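Ribosomal protein S2-related protein (PDB 2JH3) binds a [4Fe-4S] cluster and is probably a CbiX-type chelatase, possibly a sirohydrochlorin ferrochelatase. Local coordinates at residues E197-V202 against A229-R234; T159-L164 against V173-E178; D124-Q129 against V143-L148; Q24-A29 against A252-V257. All coordinates share one frame; numbering follows the deposited sequence.

Contacts 1, 2 and 3 all reach the parallel sheet that holds strands 144-149 and 172-177. Contacts 2 and 3 are closest, with centres about 8 Å apart. They share a backbone pairing, E174 O to L147 N at 2.9 Å. Contact 1 lies about 17 Å from contact 2 and 18 Å from contact 3, centre to centre. It touches contact 3 through W198 CE3 and L146 CD2 (3.7 Å), and contact 2 through R201 O and E174 CG (3.3 Å). Contact 4 joins the two CbiX regions and encloses the other three along the chain. It meets contact 3 where A125 packs on A252 and V253. All four lie away from the [4Fe-4S] cluster site.

Contact 1: E197-V202 against A229-R234; sequences EWPSRV and AQAAER
E197 and R234 form a salt bridge across this contact. OE1 of E197 lies 2.6 Å from NH1 of R234, at the edge of the guanidinium and near its plane. The distance is short, but the N-H...O angle of 121° makes the hydrogen bond weak. The side chains cross at about a right angle, and the two flat end groups are turned 35° apart. E197 starts away from the helix, and a bend at chi2 brings its carboxylate nearer. The R234 chain runs extended from CG to NE. With an alanine at E197, R234 would probably lose this charge partner and turn more freely.

The apolar part centres on the methyl of A231. Its CB sits 3.4 Å from CD1 of W198, with NE1 equally near, and approaches the indole obliquely. CD of P199 reaches the same CB at 3.9 Å. CG of P199 lies 3.5 Å above the W198 ring plane, over its centre.

Hydrogen bonds hold the 3-10 turn. E197 O accepts from S200 OG at 2.7 Å and also from S200 N.

Segment 197-202 belongs to the loop between strands 193-194 and 207-211. W198 also packs on L146 of strand 144-149, while S200 and R201 touch V193. The contact ties this loop, lying against the parallel sheet, to the C-terminal end of helix 218-234.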
loop_
_atom_site.group_PDB
_atom_site.type_symbol
_atom_site.label_atom_id
_atom_site.label_comp_id
_atom_site.label_asym_id
_atom_site.label_seq_id
_atom_site.Cartn_x
_atom_site.Cartn_y
_atom_site.Cartn_z
ATOM N N GLU A 197 1.666 -41.530 14.931
ATOM C CA GLU A 197 1.608 -42.809 15.562
ATOM C C GLU A 197 0.152 -43.311 15.742
ATOM O O GLU A 197 -0.124 -44.205 16.551
ATOM C CB GLU A 197 2.254 -42.664 16.938
ATOM C CG GLU A 197 3.725 -42.260 16.934
ATOM C CD GLU A 197 4.624 -43.416 16.514
ATOM O OE1 GLU A 197 5.661 -43.162 15.849
ATOM O OE2 GLU A 197 4.279 -44.578 16.845
ATOM N N TRP A 198 -0.794 -42.778 14.994
ATOM C CA TRP A 198 -2.224 -43.053 15.301
ATOM C C TRP A 198 -2.653 -44.531 15.312
ATOM O O TRP A 198 -3.491 -44.904 16.119
ATOM C CB TRP A 198 -3.184 -42.240 14.390
ATOM C CG TRP A 198 -3.271 -42.651 12.946
ATOM C CD1 TRP A 198 -2.638 -42.057 11.885
ATOM C CD2 TRP A 198 -4.087 -43.688 12.385
ATOM N NE1 TRP A 198 -2.958 -42.690 10.707
ATOM C CE2 TRP A 198 -3.849 -43.699 10.982
ATOM C CE3 TRP A 198 -4.913 -44.677 12.931
ATOM C CZ2 TRP A 198 -4.433 -44.649 10.119
ATOM C CZ3 TRP A 198 -5.490 -45.603 12.082
ATOM C CH2 TRP A 198 -5.240 -45.597 10.690
ATOM N N PRO A 199 -2.141 -45.368 14.388
ATOM C CA PRO A 199 -2.574 -46.770 14.428
ATOM C C PRO A 199 -2.197 -47.524 15.751
ATOM O O PRO A 199 -2.827 -48.531 16.069
ATOM C CB PRO A 199 -1.902 -47.364 13.181
ATOM C CG PRO A 199 -1.541 -46.160 12.311
ATOM C CD PRO A 199 -1.197 -45.130 13.279
ATOM N N SER A 200 -1.224 -47.014 16.516
ATOM C CA SER A 200 -0.905 -47.535 17.853
ATOM C C SER A 200 -2.069 -47.416 18.851
ATOM O O SER A 200 -2.029 -48.026 19.944
ATOM C CB SER A 200 0.284 -46.791 18.444
ATOM O OG SER A 200 -0.047 -45.482 18.885
ATOM N N ARG A 201 -3.101 -46.644 18.485
ATOM C CA ARG A 201 -4.239 -46.402 19.367
ATOM C C ARG A 201 -5.547 -46.909 18.780
ATOM O O ARG A 201 -6.611 -46.537 19.224
ATOM C CB ARG A 201 -4.331 -44.898 19.691
ATOM C CG ARG A 201 -3.347 -44.416 20.770
ATOM C CD ARG A 201 -3.612 -45.141 22.151
ATOM N NE ARG A 201 -2.782 -44.537 23.190
ATOM C CZ ARG A 201 -1.499 -44.834 23.381
ATOM N NH1 ARG A 201 -0.925 -45.755 22.613
ATOM N NH2 ARG A 201 -0.779 -44.201 24.319
ATOM N N VAL A 202 -5.495 -47.757 17.778
ATOM C CA VAL A 202 -6.722 -48.202 17.129
ATOM C C VAL A 202 -6.684 -49.704 17.076
ATOM O O VAL A 202 -5.716 -50.279 16.554
ATOM C CB VAL A 202 -6.857 -47.648 15.695
ATOM C CG1 VAL A 202 -7.992 -48.324 14.913
ATOM C CG2 VAL A 202 -7.074 -46.164 15.731
ATOM N N ALA A 229 1.251 -39.676 6.411
ATOM C CA ALA A 229 2.233 -40.408 5.565
ATOM C C ALA A 229 3.237 -41.166 6.387
ATOM O O ALA A 229 3.613 -42.271 6.048
ATOM C CB ALA A 229 2.969 -39.428 4.691
ATOM N N GLN A 230 3.689 -40.553 7.465
ATOM C CA GLN A 230 4.542 -41.199 8.432
ATOM C C GLN A 230 3.834 -42.326 9.135
ATOM O O GLN A 230 4.427 -43.366 9.264
ATOM C CB GLN A 230 5.046 -40.222 9.474
ATOM C CG GLN A 230 6.001 -39.238 8.920
ATOM C CD GLN A 230 6.248 -38.064 9.861
ATOM O OE1 GLN A 230 5.826 -38.076 11.043
ATOM N NE2 GLN A 230 6.980 -37.046 9.357
ATOM N N ALA A 231 2.604 -42.127 9.621
ATOM C CA ALA A 231 1.852 -43.238 10.193
ATOM C C ALA A 231 1.750 -44.405 9.195
ATOM O O ALA A 231 1.917 -45.575 9.557
ATOM C CB ALA A 231 0.470 -42.806 10.598
ATOM N N ALA A 232 1.431 -44.099 7.945
ATOM C CA ALA A 232 1.215 -45.170 6.950
ATOM C C ALA A 232 2.496 -46.025 6.709
ATOM O O ALA A 232 2.404 -47.261 6.554
ATOM C CB ALA A 232 0.654 -44.580 5.611
ATOM N N GLU A 233 3.690 -45.408 6.741
ATOM C CA GLU A 233 4.960 -46.177 6.630
ATOM C C GLU A 233 5.304 -46.960 7.851
ATOM O O GLU A 233 5.814 -48.064 7.747
ATOM C CB GLU A 233 6.189 -45.294 6.393
ATOM C CG GLU A 233 6.152 -44.316 5.307
ATOM C CD GLU A 233 7.446 -43.471 5.245
ATOM O OE1 GLU A 233 8.147 -43.287 6.304
ATOM O OE2 GLU A 233 7.712 -42.943 4.146
ATOM N N ARG A 234 5.171 -46.345 9.014
ATOM C CA ARG A 234 5.518 -46.971 10.255
ATOM C C ARG A 234 4.577 -48.104 10.543
ATOM O O ARG A 234 4.919 -48.994 11.310
ATOM C CB ARG A 234 5.440 -45.990 11.408
ATOM C CG ARG A 234 6.481 -44.980 11.406
ATOM C CD ARG A 234 6.103 -43.855 12.358
ATOM N NE ARG A 234 6.886 -42.656 12.085
ATOM C CZ ARG A 234 6.886 -41.573 12.839
ATOM N NH1 ARG A 234 6.110 -41.525 13.911
ATOM N NH2 ARG A 234 7.616 -40.519 12.490
#

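Contact 2: T159-L164 against V173-E178; sequences THAQAL and VEVVLE
V173 packs against A161 and L164 with both of its methyls. CG1 lies 3.8 Å from A161 O and 4.0 Å from A161 CB. CG2 comes within 4.0 Å of L164 CB. With chi1 at -170°, CG1 stands opposite the backbone N and the two branches are divided between the two helix residues. A161 CB also meets CG2 of V175, at 4.0 Å. No hydrogen bond crosses the contact. An alanine in place of V173 would probably open a gap beneath A161 and L164, since both methyls that fill it are removed.

Further out, V173 also touches L145 and L147 of the neighbouring strand 144-149. L164 is backed by A123 and A127 of helix 122-133. V173 O accepts a hydrogen bond from NH2 of R165, which adds a polar tie between helix and strand. V175 also packs on L157 and E158.

The axes of 159-164 and 173-177 approach to 8.1 Å and run nearly antiparallel, at 160°. This is the geometry of a beta-alpha-beta crossover, here strand 144-149, helix 155-167 and strand 172-177. The unit is part of the parallel sheet of the second CbiX region, in the chelatase fold.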
loop_
_atom_site.group_PDB
_atom_site.type_symbol
_atom_site.label_atom_id
_atom_site.label_comp_id
_atom_site.label_asym_id
_atom_site.label_seq_id
_atom_site.Cartn_x
_atom_site.Cartn_y
_atom_site.Cartn_z
ATOM N N THR A 159 -11.991 -34.219 28.339
ATOM C CA THR A 159 -13.336 -34.382 28.949
ATOM C C THR A 159 -14.346 -34.905 27.938
ATOM O O THR A 159 -14.992 -35.917 28.166
ATOM C CB THR A 159 -13.726 -33.091 29.628
ATOM O OG1 THR A 159 -12.800 -32.886 30.702
ATOM C CG2 THR A 159 -15.140 -33.133 30.159
ATOM N N HIS A 160 -14.403 -34.302 26.760
ATOM C CA HIS A 160 -15.280 -34.788 25.712
ATOM C C HIS A 160 -14.968 -36.207 25.210
ATOM O O HIS A 160 -15.897 -36.950 24.840
ATOM C CB HIS A 160 -15.230 -33.852 24.516
ATOM C CG HIS A 160 -15.644 -32.464 24.872
ATOM N ND1 HIS A 160 -14.902 -31.342 24.539
ATOM C CD2 HIS A 160 -16.644 -32.036 25.668
ATOM C CE1 HIS A 160 -15.478 -30.275 25.080
ATOM N NE2 HIS A 160 -16.533 -30.670 25.769
ATOM N N ALA A 161 -13.670 -36.510 25.084
ATOM C CA ALA A 161 -13.244 -37.854 24.612
ATOM C C ALA A 161 -13.853 -38.906 25.560
ATOM O O ALA A 161 -14.453 -39.883 25.100
ATOM C CB ALA A 161 -11.736 -37.930 24.542
ATOM N N GLN A 162 -13.850 -38.617 26.861
ATOM C CA GLN A 162 -14.454 -39.566 27.828
ATOM C C GLN A 162 -15.991 -39.672 27.753
ATOM O O GLN A 162 -16.530 -40.773 27.815
ATOM C CB GLN A 162 -13.969 -39.306 29.235
ATOM C CG GLN A 162 -14.564 -40.285 30.287
ATOM C CD GLN A 162 -14.181 -41.780 30.089
ATOM O OE1 GLN A 162 -13.239 -42.125 29.374
ATOM N NE2 GLN A 162 -14.905 -42.654 30.775
ATOM N N ALA A 163 -16.706 -38.559 27.547
ATOM C CA ALA A 163 -18.131 -38.650 27.329
ATOM C C ALA A 163 -18.477 -39.460 26.086
ATOM O O ALA A 163 -19.559 -40.067 25.992
ATOM C CB ALA A 163 -18.726 -37.251 27.192
ATOM N N LEU A 164 -17.631 -39.421 25.068
ATOM C CA LEU A 164 -18.000 -40.091 23.835
ATOM C C LEU A 164 -17.763 -41.598 23.962
ATOM O O LEU A 164 -18.421 -42.393 23.253
ATOM C CB LEU A 164 -17.240 -39.516 22.653
ATOM C CG LEU A 164 -17.687 -38.135 22.139
ATOM C CD1 LEU A 164 -16.488 -37.488 21.424
ATOM C CD2 LEU A 164 -18.925 -38.218 21.249
ATOM N N VAL A 173 -12.435 -44.354 21.539
ATOM C CA VAL A 173 -12.085 -42.917 21.396
ATOM C C VAL A 173 -10.700 -42.596 21.924
ATOM O O VAL A 173 -10.378 -42.830 23.093
ATOM C CB VAL A 173 -13.157 -41.969 22.051
ATOM C CG1 VAL A 173 -12.877 -40.514 21.650
ATOM C CG2 VAL A 173 -14.581 -42.363 21.587
ATOM N N GLU A 174 -9.873 -42.042 21.041
ATOM C CA GLU A 174 -8.500 -41.590 21.402
ATOM C C GLU A 174 -8.186 -40.148 20.901
ATOM O O GLU A 174 -8.549 -39.790 19.775
ATOM C CB GLU A 174 -7.467 -42.545 20.782
ATOM C CG GLU A 174 -7.696 -44.043 21.120
ATOM C CD GLU A 174 -7.592 -44.339 22.605
ATOM O OE1 GLU A 174 -6.946 -43.525 23.330
ATOM O OE2 GLU A 174 -8.172 -45.372 23.049
ATOM N N VAL A 175 -7.458 -39.392 21.716
ATOM C CA VAL A 175 -6.879 -38.081 21.353
ATOM C C VAL A 175 -5.491 -38.290 20.742
ATOM O O VAL A 175 -4.741 -39.080 21.231
ATOM C CB VAL A 175 -6.756 -37.110 22.622
ATOM C CG1 VAL A 175 -6.097 -35.781 22.294
ATOM C CG2 VAL A 175 -8.127 -36.885 23.280
ATOM N N VAL A 176 -5.188 -37.606 19.656
ATOM C CA VAL A 176 -3.849 -37.590 19.068
ATOM C C VAL A 176 -3.455 -36.125 18.776
ATOM O O VAL A 176 -4.325 -35.277 18.640
ATOM C CB VAL A 176 -3.760 -38.441 17.773
ATOM C CG1 VAL A 176 -3.973 -39.881 18.091
ATOM C CG2 VAL A 176 -4.752 -38.029 16.802
ATOM N N LEU A 177 -2.154 -35.864 18.616
ATOM C CA LEU A 177 -1.636 -34.513 18.550
ATOM C C LEU A 177 -1.115 -34.134 17.182
ATOM O O LEU A 177 -0.432 -34.936 16.507
ATOM C CB LEU A 177 -0.474 -34.354 19.520
ATOM C CG LEU A 177 -0.698 -34.428 21.012
ATOM C CD1 LEU A 177 0.501 -33.781 21.645
ATOM C CD2 LEU A 177 -1.987 -33.708 21.452
ATOM N N GLU A 178 -1.376 -32.881 16.807
ATOM C CA GLU A 178 -0.738 -32.288 15.644
ATOM C C GLU A 178 0.794 -32.434 15.764
ATOM O O GLU A 178 1.343 -32.464 16.868
ATOM C CB GLU A 178 -1.115 -30.821 15.538
ATOM C CG GLU A 178 -2.384 -30.560 14.751
ATOM C CD GLU A 178 -2.602 -29.074 14.442
ATOM O OE1 GLU A 178 -2.272 -28.221 15.302
ATOM O OE2 GLU A 178 -3.099 -28.759 13.343
#

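Contact 3: D124-Q129 against V143-L148; sequences DAIAAQ and VTLLLL
I126 carries the helix side of this contact, and L145 and L147 receive it on the strand. Before it comes D124, on the outer side of the helix, where OD1 makes a salt bridge with R167.

I126 then points its CB toward the strand. One methyl, CG2, does all the touching. It lies 3.5 Å from CD2 of L147 and 4.0 Å from CD1 of L145. A chi1 of -71° tucks CG1 in beside the backbone N and leaves CG2 to face the leucines. The I126 side chain crosses each leucine at about a right angle. L147 starts alongside the helix rather than at it, and its end swings in to meet the methyl. L145 points more directly at I126. The contact is wholly apolar and buried, with no hydrogen bond between the segments.

L164 of helix 155-167 touches both I126 and L145. L147 is covered by L157 and A161 of the same helix. At the end of the segment, Q129 reaches V210 of strand 207-211. A layer of helices packed on a parallel sheet is a feature of the alpha/beta chelatase fold, and I126 belongs to that interface. Helix 122-133 lies against strand 144-149 beside helix 155-167, on one face of the parallel sheet.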
loop_
_atom_site.group_PDB
_atom_site.type_symbol
_atom_site.label_atom_id
_atom_site.label_comp_id
_atom_site.label_asym_id
_atom_site.label_seq_id
_atom_site.Cartn_x
_atom_site.Cartn_y
_atom_site.Cartn_z
ATOM N N ASP A 124 -21.474 -33.959 20.982
ATOM C CA ASP A 124 -22.471 -34.144 19.915
ATOM C C ASP A 124 -22.044 -33.633 18.579
ATOM O O ASP A 124 -22.343 -34.252 17.521
ATOM C CB ASP A 124 -23.750 -33.360 20.255
ATOM C CG ASP A 124 -24.348 -33.769 21.568
ATOM O OD1 ASP A 124 -24.720 -34.953 21.698
ATOM O OD2 ASP A 124 -24.427 -32.928 22.500
ATOM N N ALA A 125 -21.412 -32.452 18.581
ATOM C CA ALA A 125 -20.892 -31.868 17.340
ATOM C C ALA A 125 -19.749 -32.743 16.753
ATOM O O ALA A 125 -19.671 -32.940 15.575
ATOM C CB ALA A 125 -20.424 -30.402 17.583
ATOM N N ILE A 126 -18.867 -33.228 17.619
ATOM C CA ILE A 126 -17.790 -34.145 17.232
ATOM C C ILE A 126 -18.356 -35.453 16.625
ATOM O O ILE A 126 -18.027 -35.780 15.492
ATOM C CB ILE A 126 -16.937 -34.521 18.455
ATOM C CG1 ILE A 126 -16.094 -33.327 18.922
ATOM C CG2 ILE A 126 -16.058 -35.807 18.134
ATOM C CD1 ILE A 126 -15.488 -33.491 20.346
ATOM N N ALA A 127 -19.234 -36.141 17.363
ATOM C CA ALA A 127 -19.996 -37.308 16.820
ATOM C C ALA A 127 -20.685 -37.033 15.503
ATOM O O ALA A 127 -20.634 -37.844 14.544
ATOM C CB ALA A 127 -20.958 -37.876 17.857
ATOM N N ALA A 128 -21.277 -35.868 15.364
ATOM C CA ALA A 128 -21.994 -35.619 14.124
ATOM C C ALA A 128 -21.064 -35.504 12.948
ATOM O O ALA A 128 -21.330 -36.055 11.875
ATOM C CB ALA A 128 -22.817 -34.400 14.244
ATOM N N GLN A 129 -19.979 -34.760 13.127
ATOM C CA GLN A 129 -18.935 -34.641 12.113
ATOM C C GLN A 129 -18.367 -36.050 11.802
ATOM O O GLN A 129 -18.116 -36.372 10.642
ATOM C CB GLN A 129 -17.865 -33.675 12.621
ATOM C CG GLN A 129 -16.686 -33.395 11.751
ATOM C CD GLN A 129 -17.047 -32.992 10.349
ATOM O OE1 GLN A 129 -16.900 -31.853 9.978
ATOM N NE2 GLN A 129 -17.492 -33.949 9.545
ATOM N N VAL A 143 -16.038 -48.397 13.966
ATOM C CA VAL A 143 -15.076 -47.305 13.766
ATOM C C VAL A 143 -14.448 -46.754 15.070
ATOM O O VAL A 143 -15.144 -46.492 16.051
ATOM C CB VAL A 143 -15.754 -46.176 12.965
ATOM C CG1 VAL A 143 -14.771 -45.068 12.591
ATOM C CG2 VAL A 143 -16.318 -46.731 11.659
ATOM N N THR A 144 -13.114 -46.640 15.112
ATOM C CA THR A 144 -12.446 -45.909 16.197
ATOM C C THR A 144 -12.392 -44.432 15.806
ATOM O O THR A 144 -12.088 -44.072 14.644
ATOM C CB THR A 144 -10.998 -46.407 16.553
ATOM O OG1 THR A 144 -11.033 -47.783 16.831
ATOM C CG2 THR A 144 -10.456 -45.733 17.781
ATOM N N LEU A 145 -12.727 -43.618 16.818
ATOM C CA LEU A 145 -12.905 -42.165 16.702
ATOM C C LEU A 145 -11.615 -41.561 17.164
ATOM O O LEU A 145 -11.250 -41.729 18.298
ATOM C CB LEU A 145 -13.978 -41.669 17.680
ATOM C CG LEU A 145 -14.725 -40.373 17.288
ATOM C CD1 LEU A 145 -15.222 -39.683 18.480
ATOM C CD2 LEU A 145 -13.989 -39.455 16.337
ATOM N N LEU A 146 -10.921 -40.878 16.279
ATOM C CA LEU A 146 -9.696 -40.204 16.665
ATOM C C LEU A 146 -9.948 -38.688 16.679
ATOM O O LEU A 146 -10.454 -38.150 15.721
ATOM C CB LEU A 146 -8.600 -40.517 15.632
ATOM C CG LEU A 146 -7.640 -41.701 15.801
ATOM C CD1 LEU A 146 -8.055 -42.709 16.776
ATOM C CD2 LEU A 146 -7.363 -42.296 14.414
ATOM N N LEU A 147 -9.499 -38.026 17.742
ATOM C CA LEU A 147 -9.702 -36.586 17.943
ATOM C C LEU A 147 -8.331 -35.909 17.918
ATOM O O LEU A 147 -7.510 -36.159 18.789
ATOM C CB LEU A 147 -10.379 -36.323 19.298
ATOM C CG LEU A 147 -11.720 -37.063 19.502
ATOM C CD1 LEU A 147 -12.305 -36.784 20.857
ATOM C CD2 LEU A 147 -12.691 -36.723 18.429
ATOM N N LEU A 148 -8.107 -35.037 16.935
ATOM C CA LEU A 148 -6.843 -34.310 16.806
ATOM C C LEU A 148 -6.806 -32.983 17.621
ATOM O O LEU A 148 -7.604 -32.126 17.390
ATOM C CB LEU A 148 -6.617 -34.020 15.340
ATOM C CG LEU A 148 -5.313 -33.358 14.948
ATOM C CD1 LEU A 148 -4.111 -34.275 15.239
ATOM C CD2 LEU A 148 -5.399 -32.985 13.507
#

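Contact 4: Q24-A29 against A252-V257; sequences QQVAEA and AVAEVV
V26 pushes both methyls of its side chain into helix 253-262, overlapping V253, A254 and V257. CG2 meets CG2 of V253 at 3.8 Å, the two side chains crossing at about a right angle. CG1 goes to the other two. It lies 4.0 Å from CA of A254. It also comes within 4.1 Å of CG2 of V257. This division follows from chi1 (177°), which turns CG1 away from the backbone N and keeps CG2 beside it.

A254 has a small side chain, and the backbones of the two segments are nearest here, V26 CA to A254 CA at 5.6 Å. The axes of 24-29 and 253-257 approach to 9.8 Å and cross at -74°, which is steep. One valine therefore supplies most of the contact from its helix. The interface is buried and apolar, and no hydrogen bond joins the segments.

E255 OE2 and R33 NH2 join the same two helices by a salt bridge. L8 of strand 5-10 touches both V26 and V257, and V253 leans on M122 of helix 122-133. Helix 253-262 of the second CbiX region is thus wedged between helix 18-35, beside the first region's sheet, and helix 122-133.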
loop_
_atom_site.group_PDB
_atom_site.type_symbol
_atom_site.label_atom_id
_atom_site.label_comp_id
_atom_site.label_asym_id
_atom_site.label_seq_id
_atom_site.Cartn_x
_atom_site.Cartn_y
_atom_site.Cartn_z
ATOM N N GLN A 24 -17.596 -16.535 11.440
ATOM C CA GLN A 24 -18.487 -15.923 10.488
ATOM C C GLN A 24 -19.552 -16.829 10.068
ATOM O O GLN A 24 -20.679 -16.362 9.869
ATOM C CB GLN A 24 -17.797 -15.437 9.227
ATOM C CG GLN A 24 -16.824 -14.333 9.445
ATOM C CD GLN A 24 -15.955 -14.060 8.218
ATOM O OE1 GLN A 24 -15.919 -14.834 7.265
ATOM N NE2 GLN A 24 -15.295 -12.956 8.228
ATOM N N GLN A 25 -19.226 -18.158 9.979
ATOM C CA GLN A 25 -20.190 -19.193 9.581
ATOM C C GLN A 25 -21.274 -19.321 10.671
ATOM O O GLN A 25 -22.452 -19.354 10.337
ATOM C CB GLN A 25 -19.459 -20.530 9.249
ATOM C CG GLN A 25 -18.935 -20.746 7.802
ATOM O OE1 GLN A 25 -17.974 -22.925 8.018
ATOM N NE2 GLN A 25 -16.635 -21.544 7.057
ATOM N N VAL A 26 -20.874 -19.402 11.959
ATOM C CA VAL A 26 -21.827 -19.549 13.015
ATOM C C VAL A 26 -22.704 -18.305 13.101
ATOM O O VAL A 26 -23.932 -18.417 13.231
ATOM C CB VAL A 26 -21.180 -19.826 14.397
ATOM C CG1 VAL A 26 -22.275 -19.897 15.481
ATOM C CG2 VAL A 26 -20.444 -21.097 14.405
ATOM N N ALA A 27 -22.072 -17.122 13.070
ATOM C CA ALA A 27 -22.804 -15.843 13.195
ATOM C C ALA A 27 -23.870 -15.715 12.139
ATOM O O ALA A 27 -25.022 -15.421 12.412
ATOM C CB ALA A 27 -21.831 -14.663 13.119
ATOM N N GLU A 28 -23.490 -15.991 10.913
ATOM C CA GLU A 28 -24.418 -15.935 9.812
ATOM C C GLU A 28 -25.566 -16.962 9.970
ATOM O O GLU A 28 -26.706 -16.633 9.715
ATOM C CB GLU A 28 -23.693 -16.044 8.449
ATOM C CG GLU A 28 -24.734 -15.863 7.274
ATOM C CD GLU A 28 -24.172 -15.948 5.867
ATOM O OE1 GLU A 28 -24.988 -15.800 4.918
ATOM O OE2 GLU A 28 -22.951 -16.146 5.696
ATOM N N ALA A 29 -25.286 -18.190 10.435
ATOM C CA ALA A 29 -26.338 -19.194 10.609
ATOM C C ALA A 29 -27.407 -18.752 11.639
ATOM O O ALA A 29 -28.604 -18.963 11.460
ATOM C CB ALA A 29 -25.711 -20.513 11.065
ATOM N N ALA A 252 -23.529 -28.074 13.446
ATOM C CA ALA A 252 -23.958 -28.418 14.794
ATOM C C ALA A 252 -23.354 -27.490 15.830
ATOM O O ALA A 252 -23.872 -27.400 16.926
ATOM C CB ALA A 252 -23.588 -29.857 15.104
ATOM N N VAL A 253 -22.280 -26.774 15.494
ATOM C CA VAL A 253 -21.673 -25.877 16.505
ATOM C C VAL A 253 -22.581 -24.716 16.880
ATOM O O VAL A 253 -22.477 -24.226 17.988
ATOM C CB VAL A 253 -20.252 -25.376 16.138
ATOM C CG1 VAL A 253 -19.248 -26.539 16.213
ATOM C CG2 VAL A 253 -20.187 -24.835 14.758
ATOM N N ALA A 254 -23.499 -24.337 15.993
ATOM C CA ALA A 254 -24.419 -23.209 16.288
ATOM C C ALA A 254 -25.295 -23.523 17.467
ATOM O O ALA A 254 -25.546 -22.669 18.325
ATOM C CB ALA A 254 -25.284 -22.851 15.107
ATOM N N GLU A 255 -25.750 -24.774 17.541
ATOM C CA GLU A 255 -26.555 -25.199 18.686
ATOM C C GLU A 255 -25.795 -25.209 19.977
ATOM O O GLU A 255 -26.379 -24.955 21.035
ATOM C CB GLU A 255 -27.250 -26.559 18.408
ATOM C CG GLU A 255 -28.528 -26.395 17.498
ATOM C CD GLU A 255 -29.616 -25.465 18.156
ATOM O OE1 GLU A 255 -30.025 -25.678 19.335
ATOM O OE2 GLU A 255 -30.084 -24.515 17.481
ATOM N N VAL A 256 -24.497 -25.488 19.937
ATOM C CA VAL A 256 -23.696 -25.436 21.164
ATOM C C VAL A 256 -23.522 -23.995 21.671
ATOM O O VAL A 256 -23.609 -23.724 22.862
ATOM C CB VAL A 256 -22.272 -26.092 20.976
ATOM C CG1 VAL A 256 -21.553 -26.115 22.258
ATOM C CG2 VAL A 256 -22.385 -27.533 20.373
ATOM N N VAL A 257 -23.230 -23.093 20.755
ATOM C CA VAL A 257 -23.120 -21.650 21.060
ATOM C C VAL A 257 -24.375 -21.125 21.750
ATOM O O VAL A 257 -24.288 -20.425 22.766
ATOM C CB VAL A 257 -22.849 -20.862 19.763
ATOM C CG1 VAL A 257 -23.131 -19.334 19.942
ATOM C CG2 VAL A 257 -21.438 -21.089 19.297
#